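Local atomic coordinates of bifunctional protein PutA (Bdellovibrio bacteriovorus, PDB entry 5UR2), a protein that probably oxidises proline to glutamate in two steps, pairing a flavin-dependent proline dehydrogenase with an NAD-dependent L-glutamate gamma-semialdehyde dehydrogenase in one chain. Residues B[146-150]-B[761-766]; B[632-638]-B[710-716]; B[674-678]-B[690-694]; B[887-891]-B[914-918]. Residue numbers count along the deposited sequence, not the author numbering.

How the contacts relate
A bifunctional chain illustrates how short contacts serve different levels of architecture. Contact 1 joins the two catalytic parts, the proline dehydrogenase barrel and the aldehyde dehydrogenase, across 610 intervening residues, whereas contacts 2 to 4 lie within the aldehyde dehydrogenase part. Contacts 2 and 3 are nested inside the loop closed by contact 1 and share one mixed sheet: contact 2 pairs strands 623-638 and 711-717, while contact 3, nested in turn, packs helix 671-684 on strand 691-693; their centres lie about 15 Å apart. Contact 4 follows and joins helices 889-896 and 912-921; its centre is about 22 Å from that of contact 1 but about 42 Å and 47 Å from those of contacts 2 and 3.

Contact 1 of 4, residues B[146-150]-B[761-766]; sequences GEATL and LDEAVD
Residues 146-150 form an irregular loop, extended through Glu147 and Ala148 (phi/psi near -76/178° and -60/140°) and bending at Leu150 (-100/-19°). It faces 761-766, the start of helix 761-773, with Ala148 CA 6.1 Å from Asp762 CA and Leu150 CA 7.4 Å from Asp766 CA. Asp762, in the m rotamer, brings its carboxylate to the loop backbone: Ala148 N donates to Asp762 OD2 at 3.1 Å and almost linearly, at 174°. This is a contact between domains: the loop follows strand 138-144, the first strand of the proline dehydrogenase barrel, whereas the helix belongs to the aldehyde dehydrogenase part. Charge crowds here, since Glu147 OE1 lies 3.9 Å from Asp762 OD1; Arg799 on helix 790-806 offsets it through a salt bridge to Asp762 and a long, weak ion pair with Glu147. Beside the polar link, Leu150 (m, t) reaches onto the helix. Its CD1 sits 3.9 Å from Val765 CB and 3.5 Å from Asp762 O, so the methyl rests against both an apolar side chain and the helix backbone. Ala148 CB lies 3.4 Å from Asp762 OD1, placing the small side chain beside the carboxylate.

Contact 2 of 4, residues B[632-638]-B[710-716]; sequences RGVTAVI and YTTTIAF
Arg632 NH1 makes two hydrogen bonds, 2.7 Å to Thr712 O and 2.8 Å to Thr713 OG1, both acceptors lying near the guanidinium plane; its NE forms a salt bridge with Glu966. Four backbone bonds join the two segments: Thr712 N to Val634 O (3.0 Å), Ala636 N to Thr713 O (2.9 Å), Ala715 N to Ala636 O (2.9 Å) and Ile638 N to Ala715 O (2.8 Å). Strands 634-638 and 711-716 run parallel, their axes 4.8 Å apart at an angle of 18°, with Thr635 opposite Thr713, Ala636 opposite Ile714, Val637 opposite Ala715 and Ile638 opposite Phe716. A water bridges the start of the pair, accepting from Val634 N at 3.0 Å and donating to Tyr710 O at 2.7 Å. Such parallel pairing belongs to the Rossmann-type sheet of the aldehyde dehydrogenase fold; strand 661-665 bonds to the other edge of 634-638. Gly633 has phi/psi of 148/-149°, and a CB there would collide with Thr712 CG2. One face carries Thr713 and also Thr635, Val637 and Ala715, which touch helix 646-657. On the reverse, Ala636 CB meets Ile714 CG1 at 4.3 Å, while Ile638 CG2 touches the edge of the Phe716 ring (t rotamer) with 3.6 Å to CD1. Phe716 also packs on helix 720-730, its side chain about 7 Å from that of Glu746, a predicted active-site residue.

Contact 3 of 4, residues B[674-678]-B[690-694]; sequences AWGLM and VINFL
Phe693 dominates this interface, with Met678 second and Ile691 third in buried area. The phenylalanine, on strand 691-693, takes the t rotamer and projects toward helix 671-684, whose segment 674-678 crosses the strand at -145° with axes 9.5 Å apart; Met678 CA and Phe693 CA are 6.7 Å apart. Ala674 CB approaches Phe693 CE1 at 3.7 Å, and Phe693 CE2 meets the edge of the Trp675 ring, 3.8 Å from CE3. Met678 (t, p, t) lies along the strand: its CB is over one face of the Phe693 ring, its CG is 3.6 Å from Phe693 CB, and its SD reaches Ile691 CG2 at 4.2 Å, with CE 3.5 Å from Ile691 O. Helix and strand are consecutive parts of the beta-alpha-beta unit formed by 661-665, 671-684 and 691-693. From strand 495-501, Val497 touches Trp675 and Phe693, and Val500 touches Trp675 and Met678. No hydrogen bond crosses between the segments, so helix and strand meet through apolar packing and shape fit.

Contact 4 of 4, residues B[887-891]-B[914-918]; sequences KNLDQ and NINRV
Leu889 (t, p) points directly at segment 914-918 and buries more area here than any other residue. One methyl, CD2, lies 3.6 Å from Asn914 CG and 4.1 Å from Arg917 CB; the other, CD1, lies 4.1 Å from Val918 CG2. The CA atoms of Leu889 and Asn914 are 7.5 Å apart, the nearest backbone pair of the two segments. Asn914 (m, chi2 near 1°) holds its amide flat against the leucine and gives its ND2 to Asp756. Arg917 (m, t, p, chi4 near -166°) reaches across to Asp890 in a salt bridge near the guanidinium plane: the single oxygen Asp890 OD1 accepts from both Arg917 NH1 (2.7 Å) and Arg917 NH2 (2.8 Å), and the arginine NE has a second acidic partner in Glu921. The CA-to-CB bond of Asp890 points sideways to 914-918, but the m rotamer with chi2 near -10° brings the carboxylate nearer. This is helix-to-helix packing within the aldehyde dehydrogenase part, between the first turn of helix 889-896 and helix 912-921, which flank strand 901-908 in sequence. That first turn is secured at Asn888, the N-cap, in the p rotamer: Gln891 N donates to Asn888 OD1 at 3.0 Å. Gln891 (t, t) also accepts from Lys887 N through its OE1 at 2.7 Å, one residue before the N-cap.

Contact 1 of 4, residues B[146-150]-B[761-766]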
loop_
_atom_site.group_PDB
_atom_site.type_symbol
_atom_site.label_atom_id
_atom_site.label_comp_id
_atom_site.label_asym_id
_atom_site.label_seq_id
_atom_site.Cartn_x
_atom_site.Cartn_y
_atom_site.Cartn_z
ATOM N N GLY B 146 -22.658 -32.255 -29.125
ATOM C CA GLY B 146 -21.735 -33.053 -28.341
ATOM C C GLY B 146 -20.975 -32.175 -27.377
ATOM O O GLY B 146 -20.976 -30.947 -27.487
ATOM N N GLU B 147 -20.324 -32.823 -26.413
ATOM C CA GLU B 147 -19.392 -32.103 -25.563
ATOM C C GLU B 147 -18.110 -31.845 -26.350
ATOM O O GLU B 147 -17.976 -32.230 -27.516
ATOM C CB GLU B 147 -19.116 -32.874 -24.277
ATOM C CG GLU B 147 -20.244 -33.781 -23.853
ATOM C CD GLU B 147 -20.102 -34.261 -22.422
ATOM O OE1 GLU B 147 -19.268 -33.699 -21.679
ATOM O OE2 GLU B 147 -20.810 -35.222 -22.053
ATOM N N ALA B 148 -17.162 -31.163 -25.718
ATOM C CA ALA B 148 -15.903 -30.875 -26.383
ATOM C C ALA B 148 -15.198 -32.169 -26.767
ATOM O O ALA B 148 -15.238 -33.161 -26.032
ATOM C CB ALA B 148 -15.003 -30.036 -25.476
ATOM N N THR B 149 -14.607 -32.174 -27.958
ATOM C CA THR B 149 -13.733 -33.268 -28.365
ATOM C C THR B 149 -12.366 -33.005 -27.739
ATOM O O THR B 149 -11.569 -32.214 -28.252
ATOM C CB THR B 149 -13.640 -33.379 -29.885
ATOM O OG1 THR B 149 -14.878 -33.870 -30.412
ATOM C CG2 THR B 149 -12.507 -34.348 -30.296
ATOM N N LEU B 150 -12.095 -33.682 -26.626
ATOM C CA LEU B 150 -10.830 -33.572 -25.915
ATOM C C LEU B 150 -9.877 -34.724 -26.200
ATOM O O LEU B 150 -8.679 -34.599 -25.925
ATOM C CB LEU B 150 -11.080 -33.498 -24.404
ATOM C CG LEU B 150 -11.811 -32.241 -23.934
ATOM C CD1 LEU B 150 -11.992 -32.238 -22.434
ATOM C CD2 LEU B 150 -11.043 -31.013 -24.361
ATOM N N LEU B 761 -16.875 -31.389 -16.945
ATOM C CA LEU B 761 -15.742 -32.262 -17.252
ATOM C C LEU B 761 -14.935 -31.782 -18.457
ATOM O O LEU B 761 -13.740 -32.082 -18.548
ATOM C CB LEU B 761 -16.241 -33.695 -17.439
ATOM C CG LEU B 761 -16.841 -34.235 -16.129
ATOM C CD1 LEU B 761 -17.320 -35.670 -16.230
ATOM C CD2 LEU B 761 -15.792 -34.136 -15.037
ATOM N N ASP B 762 -15.548 -31.032 -19.380
ATOM C CA ASP B 762 -14.772 -30.404 -20.452
ATOM C C ASP B 762 -13.703 -29.481 -19.878
ATOM O O ASP B 762 -12.519 -29.579 -20.226
ATOM C CB ASP B 762 -15.687 -29.605 -21.397
ATOM C CG ASP B 762 -16.483 -30.478 -22.354
ATOM O OD1 ASP B 762 -16.064 -31.623 -22.634
ATOM O OD2 ASP B 762 -17.532 -30.001 -22.836
ATOM N N GLU B 763 -14.109 -28.567 -18.989
ATOM C CA GLU B 763 -13.151 -27.640 -18.400
ATOM C C GLU B 763 -12.166 -28.385 -17.505
ATOM O O GLU B 763 -10.956 -28.122 -17.543
ATOM C CB GLU B 763 -13.885 -26.569 -17.592
ATOM C CG GLU B 763 -15.032 -25.873 -18.288
ATOM C CD GLU B 763 -14.620 -24.615 -19.003
ATOM O OE1 GLU B 763 -13.607 -24.003 -18.608
ATOM O OE2 GLU B 763 -15.314 -24.231 -19.961
ATOM N N ALA B 764 -12.666 -29.329 -16.706
ATOM C CA ALA B 764 -11.820 -29.979 -15.708
ATOM C C ALA B 764 -10.696 -30.767 -16.366
ATOM O O ALA B 764 -9.528 -30.634 -15.978
ATOM C CB ALA B 764 -12.664 -30.880 -14.806
ATOM N N VAL B 765 -11.022 -31.582 -17.379
ATOM C CA VAL B 765 -9.993 -32.402 -18.022
ATOM C C VAL B 765 -8.965 -31.518 -18.717
ATOM O O VAL B 765 -7.750 -31.710 -18.571
ATOM C CB VAL B 765 -10.620 -33.408 -19.006
ATOM C CG1 VAL B 765 -9.520 -34.062 -19.851
ATOM C CG2 VAL B 765 -11.369 -34.474 -18.247
ATOM N N ASP B 766 -9.434 -30.540 -19.490
ATOM C CA ASP B 766 -8.499 -29.643 -20.150
ATOM C C ASP B 766 -7.606 -28.931 -19.135
ATOM O O ASP B 766 -6.382 -28.898 -19.292
ATOM C CB ASP B 766 -9.251 -28.640 -21.014
ATOM C CG ASP B 766 -8.325 -27.892 -21.944
ATOM O OD1 ASP B 766 -7.792 -28.523 -22.883
ATOM O OD2 ASP B 766 -8.124 -26.679 -21.731
#

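Contact 2 of 4, residues B[632-638]-B[710-716]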
loop_
_atom_site.group_PDB
_atom_site.type_symbol
_atom_site.label_atom_id
_atom_site.label_comp_id
_atom_site.label_asym_id
_atom_site.label_seq_id
_atom_site.Cartn_x
_atom_site.Cartn_y
_atom_site.Cartn_z
ATOM N N ARG B 632 18.659 -1.384 -0.191
ATOM C CA ARG B 632 19.372 -2.148 0.843
ATOM C C ARG B 632 20.857 -2.372 0.559
ATOM O O ARG B 632 21.667 -2.286 1.481
ATOM C CB ARG B 632 18.701 -3.515 1.064
ATOM C CG ARG B 632 17.219 -3.457 1.417
ATOM C CD ARG B 632 16.677 -4.791 1.983
ATOM N NE ARG B 632 17.025 -4.967 3.398
ATOM C CZ ARG B 632 17.834 -5.910 3.872
ATOM N NH1 ARG B 632 18.379 -6.797 3.052
ATOM N NH2 ARG B 632 18.092 -5.975 5.176
ATOM N N GLY B 633 21.253 -2.681 -0.669
ATOM C CA GLY B 633 22.669 -2.938 -0.954
ATOM C C GLY B 633 22.818 -3.966 -2.067
ATOM O O GLY B 633 21.966 -4.060 -2.943
ATOM N N VAL B 634 23.898 -4.749 -2.000
ATOM C CA VAL B 634 24.160 -5.747 -3.031
ATOM C C VAL B 634 23.179 -6.899 -2.877
ATOM O O VAL B 634 23.011 -7.446 -1.778
ATOM C CB VAL B 634 25.613 -6.244 -2.965
ATOM C CG1 VAL B 634 25.804 -7.395 -3.937
ATOM C CG2 VAL B 634 26.610 -5.103 -3.303
ATOM N N THR B 635 22.526 -7.272 -3.977
ATOM C CA THR B 635 21.538 -8.344 -3.973
ATOM C C THR B 635 22.074 -9.542 -4.734
ATOM O O THR B 635 22.449 -9.415 -5.899
ATOM C CB THR B 635 20.225 -7.867 -4.593
ATOM O OG1 THR B 635 19.687 -6.833 -3.766
ATOM C CG2 THR B 635 19.216 -9.011 -4.709
ATOM N N ALA B 636 22.080 -10.701 -4.084
ATOM C CA ALA B 636 22.457 -11.952 -4.725
ATOM C C ALA B 636 21.209 -12.581 -5.329
ATOM O O ALA B 636 20.218 -12.781 -4.627
ATOM C CB ALA B 636 23.104 -12.903 -3.720
ATOM N N VAL B 637 21.257 -12.875 -6.628
ATOM C CA VAL B 637 20.132 -13.446 -7.364
ATOM C C VAL B 637 20.522 -14.853 -7.822
ATOM O O VAL B 637 21.451 -15.027 -8.625
ATOM C CB VAL B 637 19.739 -12.557 -8.552
ATOM C CG1 VAL B 637 18.746 -13.277 -9.457
ATOM C CG2 VAL B 637 19.147 -11.241 -8.033
ATOM N N ILE B 638 19.814 -15.850 -7.314
ATOM C CA ILE B 638 20.073 -17.254 -7.617
ATOM C C ILE B 638 18.794 -17.806 -8.239
ATOM O O ILE B 638 17.811 -18.092 -7.539
ATOM C CB ILE B 638 20.511 -18.030 -6.372
ATOM C CG1 ILE B 638 21.750 -17.347 -5.792
ATOM C CG2 ILE B 638 20.784 -19.524 -6.664
ATOM C CD1 ILE B 638 22.473 -18.181 -4.775
ATOM N N TYR B 710 28.998 -8.478 2.108
ATOM C CA TYR B 710 28.319 -7.351 1.487
ATOM C C TYR B 710 26.896 -7.684 1.063
ATOM O O TYR B 710 26.105 -6.766 0.842
ATOM C CB TYR B 710 29.061 -6.870 0.240
ATOM C CG TYR B 710 30.397 -6.202 0.449
ATOM C CD1 TYR B 710 30.778 -5.693 1.683
ATOM C CD2 TYR B 710 31.279 -6.075 -0.618
ATOM C CE1 TYR B 710 32.026 -5.082 1.844
ATOM C CE2 TYR B 710 32.508 -5.475 -0.469
ATOM C CZ TYR B 710 32.883 -4.981 0.750
ATOM O OH TYR B 710 34.116 -4.382 0.843
ATOM N N THR B 711 26.561 -8.959 0.916
ATOM C CA THR B 711 25.239 -9.344 0.434
ATOM C C THR B 711 24.174 -9.019 1.476
ATOM O O THR B 711 24.196 -9.561 2.581
ATOM C CB THR B 711 25.220 -10.834 0.107
ATOM O OG1 THR B 711 26.167 -11.093 -0.931
ATOM C CG2 THR B 711 23.833 -11.274 -0.330
ATOM N N THR B 712 23.235 -8.145 1.121
ATOM C CA THR B 712 22.161 -7.755 2.025
ATOM C C THR B 712 20.876 -8.525 1.785
ATOM O O THR B 712 20.127 -8.777 2.729
ATOM C CB THR B 712 21.860 -6.261 1.881
ATOM O OG1 THR B 712 21.443 -5.981 0.540
ATOM C CG2 THR B 712 23.114 -5.463 2.168
ATOM N N THR B 713 20.622 -8.914 0.545
ATOM C CA THR B 713 19.372 -9.526 0.149
ATOM C C THR B 713 19.679 -10.700 -0.766
ATOM O O THR B 713 20.524 -10.586 -1.663
ATOM C CB THR B 713 18.504 -8.474 -0.557
ATOM O OG1 THR B 713 18.390 -7.337 0.307
ATOM C CG2 THR B 713 17.123 -9.017 -0.920
ATOM N N ILE B 714 19.007 -11.826 -0.536
ATOM C CA ILE B 714 19.169 -13.023 -1.365
ATOM C C ILE B 714 17.811 -13.383 -1.954
ATOM O O ILE B 714 16.862 -13.648 -1.207
ATOM C CB ILE B 714 19.738 -14.202 -0.555
ATOM C CG1 ILE B 714 21.111 -13.829 0.029
ATOM C CG2 ILE B 714 19.824 -15.431 -1.433
ATOM C CD1 ILE B 714 21.536 -14.684 1.243
ATOM N N ALA B 715 17.713 -13.397 -3.286
ATOM C CA ALA B 715 16.520 -13.880 -3.976
ATOM C C ALA B 715 16.861 -15.228 -4.594
ATOM O O ALA B 715 17.741 -15.317 -5.460
ATOM C CB ALA B 715 16.042 -12.888 -5.039
ATOM N N PHE B 716 16.202 -16.274 -4.116
ATOM C CA PHE B 716 16.446 -17.638 -4.556
ATOM C C PHE B 716 15.126 -18.313 -4.840
ATOM O O PHE B 716 14.224 -18.299 -3.999
ATOM C CB PHE B 716 17.208 -18.476 -3.518
ATOM C CG PHE B 716 17.099 -19.957 -3.763
ATOM C CD1 PHE B 716 17.900 -20.583 -4.712
ATOM C CD2 PHE B 716 16.162 -20.721 -3.069
ATOM C CE1 PHE B 716 17.791 -21.949 -4.953
ATOM C CE2 PHE B 716 16.034 -22.083 -3.304
ATOM C CZ PHE B 716 16.855 -22.703 -4.247
HETATM O O HOH W 1 25.867 -4.211 0.174
#

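Contact 3 of 4, residues B[674-678]-B[690-694]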
loop_
_atom_site.group_PDB
_atom_site.type_symbol
_atom_site.label_atom_id
_atom_site.label_comp_id
_atom_site.label_asym_id
_atom_site.label_seq_id
_atom_site.Cartn_x
_atom_site.Cartn_y
_atom_site.Cartn_z
ATOM N N ALA B 674 20.379 -16.723 -19.891
ATOM C CA ALA B 674 20.749 -15.612 -19.017
ATOM C C ALA B 674 21.826 -14.738 -19.647
ATOM O O ALA B 674 21.886 -13.530 -19.383
ATOM C CB ALA B 674 21.195 -16.150 -17.667
ATOM N N TRP B 675 22.702 -15.344 -20.446
ATOM C CA TRP B 675 23.677 -14.582 -21.216
ATOM C C TRP B 675 22.974 -13.591 -22.132
ATOM O O TRP B 675 23.349 -12.412 -22.192
ATOM C CB TRP B 675 24.553 -15.574 -21.978
ATOM C CG TRP B 675 25.438 -15.088 -23.098
ATOM C CD1 TRP B 675 25.255 -15.317 -24.434
ATOM C CD2 TRP B 675 26.685 -14.386 -22.978
ATOM N NE1 TRP B 675 26.305 -14.789 -25.156
ATOM C CE2 TRP B 675 27.193 -14.211 -24.286
ATOM C CE3 TRP B 675 27.418 -13.884 -21.893
ATOM C CZ2 TRP B 675 28.394 -13.539 -24.539
ATOM C CZ3 TRP B 675 28.616 -13.224 -22.146
ATOM C CH2 TRP B 675 29.086 -13.050 -23.460
ATOM N N GLY B 676 21.896 -14.031 -22.788
ATOM C CA GLY B 676 21.091 -13.100 -23.558
ATOM C C GLY B 676 20.542 -11.968 -22.707
ATOM O O GLY B 676 20.532 -10.812 -23.137
ATOM N N LEU B 677 20.104 -12.275 -21.475
ATOM C CA LEU B 677 19.616 -11.216 -20.591
ATOM C C LEU B 677 20.709 -10.201 -20.285
ATOM O O LEU B 677 20.466 -8.987 -20.314
ATOM C CB LEU B 677 19.050 -11.802 -19.289
ATOM C CG LEU B 677 18.602 -10.765 -18.241
ATOM C CD1 LEU B 677 17.419 -9.904 -18.706
ATOM C CD2 LEU B 677 18.255 -11.424 -16.903
ATOM N N MET B 678 21.922 -10.678 -19.990
ATOM C CA MET B 678 23.010 -9.760 -19.657
ATOM C C MET B 678 23.348 -8.842 -20.833
ATOM O O MET B 678 23.618 -7.648 -20.645
ATOM C CB MET B 678 24.244 -10.557 -19.218
ATOM C CG MET B 678 25.389 -9.683 -18.708
ATOM S SD MET B 678 24.901 -8.694 -17.307
ATOM C CE MET B 678 26.189 -7.448 -17.290
ATOM N N VAL B 690 26.477 -2.327 -11.902
ATOM C CA VAL B 690 25.137 -2.334 -11.315
ATOM C C VAL B 690 24.557 -3.740 -11.350
ATOM O O VAL B 690 23.970 -4.211 -10.370
ATOM C CB VAL B 690 24.231 -1.310 -12.031
ATOM C CG1 VAL B 690 22.771 -1.404 -11.537
ATOM C CG2 VAL B 690 24.779 0.125 -11.817
ATOM N N ILE B 691 24.768 -4.453 -12.457
ATOM C CA ILE B 691 24.349 -5.839 -12.608
ATOM C C ILE B 691 25.556 -6.637 -13.092
ATOM O O ILE B 691 26.214 -6.242 -14.057
ATOM C CB ILE B 691 23.158 -5.955 -13.586
ATOM C CG1 ILE B 691 21.931 -5.259 -12.983
ATOM C CG2 ILE B 691 22.825 -7.404 -13.882
ATOM C CD1 ILE B 691 20.843 -4.928 -13.972
ATOM N N ASN B 692 25.881 -7.726 -12.395
ATOM C CA ASN B 692 27.019 -8.556 -12.760
ATOM C C ASN B 692 26.567 -9.983 -13.034
ATOM O O ASN B 692 25.682 -10.509 -12.355
ATOM C CB ASN B 692 28.095 -8.532 -11.673
ATOM C CG ASN B 692 28.556 -7.120 -11.359
ATOM O OD1 ASN B 692 29.479 -6.601 -11.989
ATOM N ND2 ASN B 692 27.865 -6.466 -10.424
ATOM N N PHE B 693 27.192 -10.598 -14.035
ATOM C CA PHE B 693 26.792 -11.887 -14.587
ATOM C C PHE B 693 27.822 -12.936 -14.183
ATOM O O PHE B 693 28.953 -12.930 -14.689
ATOM C CB PHE B 693 26.687 -11.790 -16.099
ATOM C CG PHE B 693 26.247 -13.061 -16.767
ATOM C CD1 PHE B 693 24.975 -13.569 -16.556
ATOM C CD2 PHE B 693 27.083 -13.708 -17.664
ATOM C CE1 PHE B 693 24.552 -14.716 -17.217
ATOM C CE2 PHE B 693 26.675 -14.858 -18.327
ATOM C CZ PHE B 693 25.413 -15.366 -18.104
ATOM N N LEU B 694 27.424 -13.841 -13.288
ATOM C CA LEU B 694 28.342 -14.762 -12.616
ATOM C C LEU B 694 27.889 -16.204 -12.822
ATOM O O LEU B 694 27.410 -16.851 -11.882
ATOM C CB LEU B 694 28.425 -14.438 -11.121
ATOM C CG LEU B 694 29.499 -15.211 -10.337
ATOM C CD1 LEU B 694 30.894 -14.708 -10.681
ATOM C CD2 LEU B 694 29.257 -15.131 -8.849
#

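Contact 4 of 4, residues B[887-891]-B[914-918]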
loop_
_atom_site.group_PDB
_atom_site.type_symbol
_atom_site.label_atom_id
_atom_site.label_comp_id
_atom_site.label_asym_id
_atom_site.label_seq_id
_atom_site.Cartn_x
_atom_site.Cartn_y
_atom_site.Cartn_z
ATOM N N LYS B 887 -14.034 -39.395 -0.693
ATOM C CA LYS B 887 -15.443 -39.726 -0.476
ATOM C C LYS B 887 -16.332 -38.495 -0.617
ATOM O O LYS B 887 -17.458 -38.597 -1.106
ATOM C CB LYS B 887 -15.637 -40.381 0.897
ATOM N N ASN B 888 -15.860 -37.332 -0.174
ATOM C CA ASN B 888 -16.654 -36.109 -0.203
ATOM C C ASN B 888 -15.705 -34.914 -0.104
ATOM O O ASN B 888 -14.483 -35.072 -0.002
ATOM C CB ASN B 888 -17.696 -36.115 0.920
ATOM C CG ASN B 888 -17.083 -36.397 2.296
ATOM O OD1 ASN B 888 -15.948 -36.000 2.581
ATOM N ND2 ASN B 888 -17.841 -37.079 3.158
ATOM N N LEU B 889 -16.281 -33.708 -0.104
ATOM C CA LEU B 889 -15.444 -32.510 -0.064
ATOM C C LEU B 889 -14.630 -32.435 1.223
ATOM O O LEU B 889 -13.510 -31.911 1.215
ATOM C CB LEU B 889 -16.297 -31.250 -0.232
ATOM C CG LEU B 889 -15.527 -29.933 -0.443
ATOM C CD1 LEU B 889 -14.632 -29.964 -1.685
ATOM C CD2 LEU B 889 -16.495 -28.777 -0.531
ATOM N N ASP B 890 -15.177 -32.931 2.336
ATOM C CA ASP B 890 -14.422 -32.995 3.586
ATOM C C ASP B 890 -13.083 -33.707 3.395
ATOM O O ASP B 890 -12.021 -33.169 3.730
ATOM C CB ASP B 890 -15.236 -33.712 4.665
ATOM C CG ASP B 890 -16.249 -32.812 5.337
ATOM O OD1 ASP B 890 -16.210 -31.582 5.116
ATOM O OD2 ASP B 890 -17.075 -33.351 6.108
ATOM N N GLN B 891 -13.127 -34.946 2.882
ATOM C CA GLN B 891 -11.896 -35.707 2.700
ATOM C C GLN B 891 -11.019 -35.085 1.618
ATOM O O GLN B 891 -9.785 -35.124 1.714
ATOM C CB GLN B 891 -12.212 -37.167 2.360
ATOM C CG GLN B 891 -10.976 -38.068 2.369
ATOM C CD GLN B 891 -11.270 -39.510 1.993
ATOM O OE1 GLN B 891 -12.260 -39.808 1.322
ATOM N NE2 GLN B 891 -10.406 -40.416 2.428
ATOM N N ASN B 914 -19.798 -25.292 -2.058
ATOM C CA ASN B 914 -18.536 -26.018 -2.137
ATOM C C ASN B 914 -17.407 -25.092 -2.571
ATOM O O ASN B 914 -16.291 -25.172 -2.043
ATOM C CB ASN B 914 -18.677 -27.203 -3.100
ATOM C CG ASN B 914 -19.492 -28.347 -2.509
ATOM O OD1 ASN B 914 -19.976 -28.255 -1.379
ATOM N ND2 ASN B 914 -19.660 -29.428 -3.276
ATOM N N ILE B 915 -17.681 -24.195 -3.519
ATOM C CA ILE B 915 -16.673 -23.230 -3.944
ATOM C C ILE B 915 -16.262 -22.340 -2.777
ATOM O O ILE B 915 -15.074 -22.059 -2.581
ATOM C CB ILE B 915 -17.185 -22.405 -5.143
ATOM C CG1 ILE B 915 -17.227 -23.272 -6.405
ATOM C CG2 ILE B 915 -16.295 -21.168 -5.393
ATOM C CD1 ILE B 915 -17.942 -22.628 -7.609
ATOM N N ASN B 916 -17.226 -21.886 -1.976
ATOM C CA ASN B 916 -16.856 -21.054 -0.833
ATOM C C ASN B 916 -16.036 -21.833 0.196
ATOM O O ASN B 916 -15.083 -21.290 0.767
ATOM C CB ASN B 916 -18.098 -20.436 -0.197
ATOM C CG ASN B 916 -18.648 -19.280 -1.020
ATOM O OD1 ASN B 916 -17.913 -18.631 -1.780
ATOM N ND2 ASN B 916 -19.938 -19.010 -0.871
ATOM N N ARG B 917 -16.376 -23.105 0.442
ATOM C CA ARG B 917 -15.593 -23.900 1.396
ATOM C C ARG B 917 -14.137 -24.007 0.968
ATOM O O ARG B 917 -13.227 -23.871 1.796
ATOM C CB ARG B 917 -16.180 -25.307 1.559
ATOM C CG ARG B 917 -17.361 -25.388 2.479
ATOM C CD ARG B 917 -17.571 -26.822 2.919
ATOM N NE ARG B 917 -16.454 -27.313 3.736
ATOM C CZ ARG B 917 -16.264 -28.596 4.024
ATOM N NH1 ARG B 917 -17.105 -29.507 3.555
ATOM N NH2 ARG B 917 -15.241 -28.972 4.778
ATOM N N VAL B 918 -13.902 -24.259 -0.322
ATOM C CA VAL B 918 -12.545 -24.349 -0.834
ATOM C C VAL B 918 -11.838 -23.014 -0.654
ATOM O O VAL B 918 -10.658 -22.963 -0.279
ATOM C CB VAL B 918 -12.557 -24.799 -2.312
ATOM C CG1 VAL B 918 -11.135 -24.733 -2.940
ATOM C CG2 VAL B 918 -13.114 -26.216 -2.437
#